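Local coordinates for protein N-acetylglucosamine-6-phosphate deacetylase (Mycobacterium smegmatis, PDB 6FV4) that probably removes the acetyl group from N-acetylglucosamine-6-phosphate at a metal centre of the amidohydrolase type, feeding amino-sugar breakdown, at residues V109-P113 against H150-R156; V202-T208 against N228-P232. The protein carries 1 engineered substitution. All coordinates share one frame; numbering follows the deposited sequence.

Contact 1: V109-P113 against H150-R156; sequences VTAGP and HQPVLMR. With CD (cadmium ion), chain J.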
# COMPACT_ATOMS: atom_id res chain seq x y z
N VAL B 109 10.03 -26.00 9.60
CA VAL B 109 8.96 -26.17 8.62
C VAL B 109 8.00 -27.26 9.09
O VAL B 109 8.25 -27.96 10.07
CB VAL B 109 9.49 -26.50 7.22
CG1 VAL B 109 10.38 -25.39 6.70
CG2 VAL B 109 10.21 -27.84 7.23
N THR B 110 6.89 -27.40 8.36
CA THR B 110 5.87 -28.41 8.65
C THR B 110 6.51 -29.78 8.85
O THR B 110 7.29 -30.25 8.02
CB THR B 110 4.84 -28.46 7.52
OG1 THR B 110 4.04 -27.26 7.55
CG2 THR B 110 3.91 -29.64 7.68
N ALA B 111 6.18 -30.42 9.97
CA ALA B 111 6.73 -31.73 10.30
C ALA B 111 5.65 -32.57 10.98
O ALA B 111 4.64 -32.06 11.46
CB ALA B 111 7.96 -31.62 11.20
N GLY B 112 5.90 -33.88 11.02
CA GLY B 112 5.03 -34.80 11.72
C GLY B 112 5.04 -34.55 13.21
O GLY B 112 5.95 -33.91 13.74
N PRO B 113 4.03 -35.06 13.93
CA PRO B 113 3.90 -34.71 15.35
C PRO B 113 5.08 -35.16 16.20
O PRO B 113 5.54 -34.41 17.07
CB PRO B 113 2.60 -35.42 15.77
CG PRO B 113 1.91 -35.80 14.49
CD PRO B 113 3.01 -36.04 13.51
N HIS B 150 6.25 -25.82 2.11
CA HIS B 150 7.41 -26.54 2.63
C HIS B 150 7.22 -28.05 2.50
O HIS B 150 7.94 -28.71 1.74
CB HIS B 150 7.69 -26.11 4.07
CG HIS B 150 8.05 -24.66 4.20
ND1 HIS B 150 9.01 -24.07 3.41
CD2 HIS B 150 7.56 -23.69 5.00
CE1 HIS B 150 9.10 -22.78 3.72
NE2 HIS B 150 8.24 -22.53 4.69
N GLN B 151 6.26 -28.60 3.25
CA GLN B 151 5.86 -30.01 3.09
C GLN B 151 4.34 -30.10 3.27
O GLN B 151 3.84 -30.47 4.34
CB GLN B 151 6.60 -30.91 4.08
CG GLN B 151 6.20 -32.39 4.00
CD GLN B 151 6.85 -33.12 2.84
OE1 GLN B 151 6.37 -34.17 2.39
NE2 GLN B 151 7.95 -32.57 2.34
N PRO B 152 3.58 -29.75 2.22
CA PRO B 152 2.11 -29.62 2.38
C PRO B 152 1.36 -30.92 2.67
O PRO B 152 0.20 -30.85 3.08
CB PRO B 152 1.66 -29.01 1.04
CG PRO B 152 2.80 -29.16 0.11
CD PRO B 152 4.05 -29.19 0.94
N VAL B 153 1.95 -32.11 2.48
CA VAL B 153 1.17 -33.30 2.81
C VAL B 153 1.04 -33.49 4.32
O VAL B 153 0.16 -34.23 4.77
CB VAL B 153 1.75 -34.57 2.15
CG1 VAL B 153 1.46 -34.57 0.65
CG2 VAL B 153 3.24 -34.71 2.41
N LEU B 154 1.86 -32.82 5.13
CA LEU B 154 1.76 -32.93 6.58
C LEU B 154 1.00 -31.77 7.22
O LEU B 154 0.83 -31.75 8.44
CB LEU B 154 3.15 -33.03 7.21
CG LEU B 154 4.02 -34.26 6.92
CD1 LEU B 154 5.50 -33.92 7.06
CD2 LEU B 154 3.65 -35.44 7.83
N MET B 155 0.55 -30.79 6.43
CA MET B 155 -0.27 -29.71 6.97
C MET B 155 -1.52 -30.29 7.61
O MET B 155 -2.12 -31.24 7.11
CB MET B 155 -0.64 -28.72 5.85
CG MET B 155 0.55 -28.02 5.22
SD MET B 155 0.11 -26.78 3.97
CE MET B 155 -1.10 -27.70 3.02
N ARG B 156 -1.92 -29.72 8.75
CA ARG B 156 -3.07 -30.27 9.46
C ARG B 156 -3.72 -29.19 10.30
O ARG B 156 -3.12 -28.14 10.58
CB ARG B 156 -2.68 -31.47 10.34
CG ARG B 156 -1.54 -31.20 11.32
CD ARG B 156 -1.04 -32.50 11.98
NE ARG B 156 0.09 -32.29 12.88
CZ ARG B 156 1.37 -32.30 12.52
NH1 ARG B 156 1.72 -32.50 11.25
NH2 ARG B 156 2.32 -32.11 13.43
CD CD J . 7.64 -20.13 4.09
O HOH W 1 3.88 -26.46 4.47
O HOH W 2 7.90 -20.19 1.51
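At the metal centre of this amidohydrolase, His150 and Val109 bring together two loops that follow neighbouring parallel strands, 104-109 and 134-138. Val109 lays CG1 over one face of the His150 imidazole, 3.7 Å from the ring centroid and displaced toward the rim: a CH-pi contact. The ring's far corner, NE2, binds the cadmium ion at 2.5 Å, in a site it shares with Glu138, His204, His225 and water 2. The methyl packs against the face of a metal ligand and may restrict its tilt.

Farther along, Thr110 is buried. Its first torsion (chi1 -70°) places CG2 anti to the backbone N, and this methyl packs 3.4 Å from Gln151 O and 3.5 Å from Leu154 CB, over the turn that Leu154 N closes on Gln151 O. OG1, on the other branch, hydrogen-bonds water 1 at 3.2 Å.

The polar grip lies at the other end. Arg156 runs its chain out straight from CG to NE and presents the guanidinium end-on to Ala111 O, with both NH1 and NH2 donating at 3.0 Å and the oxygen close to the guanidinium plane. Neither bond is straight, with N-H...O angles of 149° and 144°, as expected when two donors share one acceptor. Pro113 CG lies over a guanidinium face, 3.9 Å from NH2, and Glu162 gives Arg156 a salt bridge, probably offsetting its charge. Metal ligands at the C-terminal ends of barrel strands and in the loops after them, as His150 is, are characteristic of the metal-dependent hydrolase barrel.

Contact 2: V202-T208 against N228-P232; sequences VGHTEAT and NAMRP. With CD (cadmium ion), chain J.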
# COMPACT_ATOMS: atom_id res chain seq x y z
N VAL B 202 0.45 -14.83 10.76
CA VAL B 202 -0.40 -15.29 9.67
C VAL B 202 0.49 -15.55 8.46
O VAL B 202 1.32 -14.71 8.10
CB VAL B 202 -1.51 -14.27 9.32
CG1 VAL B 202 -2.20 -14.65 8.01
CG2 VAL B 202 -2.54 -14.21 10.41
N GLY B 203 0.31 -16.70 7.82
CA GLY B 203 1.16 -17.06 6.70
C GLY B 203 0.67 -18.35 6.07
O GLY B 203 -0.21 -19.03 6.61
N HIS B 204 1.25 -18.66 4.91
CA HIS B 204 1.02 -19.92 4.21
C HIS B 204 -0.47 -20.26 4.13
O HIS B 204 -0.91 -21.33 4.56
CB HIS B 204 1.80 -21.05 4.87
CG HIS B 204 3.23 -21.06 4.49
ND1 HIS B 204 3.74 -21.89 3.51
CD2 HIS B 204 4.27 -20.29 4.91
CE1 HIS B 204 5.03 -21.65 3.36
NE2 HIS B 204 5.37 -20.68 4.19
N THR B 205 -1.23 -19.33 3.55
CA THR B 205 -2.67 -19.35 3.73
C THR B 205 -3.37 -18.85 2.48
O THR B 205 -2.85 -18.00 1.75
CB THR B 205 -3.06 -18.50 4.95
OG1 THR B 205 -4.49 -18.41 5.02
CG2 THR B 205 -2.46 -17.11 4.85
N GLU B 206 -4.55 -19.41 2.24
CA GLU B 206 -5.51 -18.97 1.25
C GLU B 206 -6.67 -18.22 1.89
O GLU B 206 -7.75 -18.13 1.30
CB GLU B 206 -6.02 -20.18 0.45
CG GLU B 206 -4.92 -20.99 -0.24
CD GLU B 206 -4.18 -20.19 -1.29
OE1 GLU B 206 -4.81 -19.31 -1.94
OE2 GLU B 206 -2.96 -20.42 -1.48
N ALA B 207 -6.47 -17.68 3.10
CA ALA B 207 -7.54 -17.00 3.82
C ALA B 207 -7.99 -15.75 3.08
O ALA B 207 -7.21 -15.09 2.39
CB ALA B 207 -7.07 -16.60 5.22
N THR B 208 -9.26 -15.41 3.25
CA THR B 208 -9.76 -14.17 2.71
C THR B 208 -9.36 -13.01 3.61
O THR B 208 -8.82 -13.18 4.72
CB THR B 208 -11.27 -14.24 2.53
OG1 THR B 208 -11.90 -14.28 3.81
CG2 THR B 208 -11.67 -15.49 1.73
N ASN B 228 4.61 -13.78 -0.09
CA ASN B 228 5.08 -15.14 -0.40
C ASN B 228 4.18 -16.16 0.28
O ASN B 228 3.82 -16.00 1.44
CB ASN B 228 6.53 -15.35 0.04
CG ASN B 228 7.48 -14.42 -0.66
OD1 ASN B 228 8.20 -13.65 -0.02
ND2 ASN B 228 7.47 -14.46 -1.99
N ALA B 229 3.83 -17.21 -0.47
CA ALA B 229 2.99 -18.31 0.04
C ALA B 229 1.66 -17.79 0.57
O ALA B 229 1.17 -18.22 1.61
CB ALA B 229 3.72 -19.12 1.11
N MET B 230 1.06 -16.86 -0.16
CA MET B 230 -0.08 -16.13 0.34
C MET B 230 -0.96 -15.76 -0.84
O MET B 230 -0.45 -15.50 -1.93
CB MET B 230 0.42 -14.89 1.10
CG MET B 230 -0.62 -13.92 1.58
SD MET B 230 0.25 -12.62 2.50
CE MET B 230 0.79 -13.55 3.94
N ARG B 231 -2.27 -15.77 -0.63
CA ARG B 231 -3.20 -15.34 -1.67
C ARG B 231 -2.89 -13.90 -2.09
O ARG B 231 -2.59 -13.06 -1.24
CB ARG B 231 -4.63 -15.46 -1.15
CG ARG B 231 -5.69 -14.92 -2.07
CD ARG B 231 -7.03 -14.89 -1.37
NE ARG B 231 -7.55 -16.23 -1.14
CZ ARG B 231 -8.75 -16.65 -1.54
NH1 ARG B 231 -9.56 -15.82 -2.19
NH2 ARG B 231 -9.14 -17.89 -1.29
N PRO B 232 -2.92 -13.58 -3.38
CA PRO B 232 -2.60 -12.22 -3.82
C PRO B 232 -3.72 -11.23 -3.52
O PRO B 232 -4.83 -11.59 -3.14
CB PRO B 232 -2.40 -12.38 -5.33
CG PRO B 232 -3.27 -13.53 -5.68
CD PRO B 232 -3.12 -14.49 -4.53
CD CD J . 7.64 -20.13 4.09
O HOH W 2 7.90 -20.19 1.51
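The backbones of 202-208 and 228-232 meet in a single beta bridge between Thr205 and Met230, where Thr205 N donates to Ala229 O at 3.3 Å and Arg231 N returns a weak bond to Thr205 O. Ala229 O also takes a CA-H...O contact from His204 CA at 3.1 Å, so two neighbouring residues of the facing loop converge on one carbonyl.

Beside the bridge, Ala229 sets CB over the centre of the His204 ring, 3.6 Å from the centroid and only 11° off the ring normal. Here the CH-pi contact is nearly square on, and it backs a ring whose NE2 binds the cadmium ion at 2.3 Å. Both loops follow strands of the amidohydrolase barrel, 199-202 and 222-223, and Asn228 and Ala229 are predicted to contact substrate; the small methyl therefore links the metal site to a probable substrate-binding loop.

Past the bridge, Arg231 bends at chi3 (-70°), turning its guanidinium back onto Glu206 O. NE and NH2 both reach that carbonyl, at 3.1 and 2.9 Å, but the bonds are weak and well bent. The Glu206 side chain passes across that of Arg231, with OE1 3.9 Å from Arg231 CB, and forms no salt bridge with it: OE2 instead pairs with Arg146 and Thr144. Thr205 OG1 accepts from Ala207 N at 2.9 Å, an ST turn that folds the chain toward helix 209-217, and it also hydrogen-bonds Glu182. Ala207 O is buried beside Arg231 with no polar partner in the model.

All of contact 1 precedes contact 2 in sequence, and the two centres are about 16 Å apart. Each joins loops after adjacent parallel strands, 104-109 with 134-138 in contact 1 and 199-202 with 222-223 in contact 2, while strand 174-179 lies between the two pairs. They converge at the cadmium ion, where His150 NE2 of contact 1 and His204 NE2 of contact 2 lie 3.4 Å apart and water 2 is common to both. Loops from separate parts of the barrel thereby build one metal site, to which Glu138 and His225 also contribute.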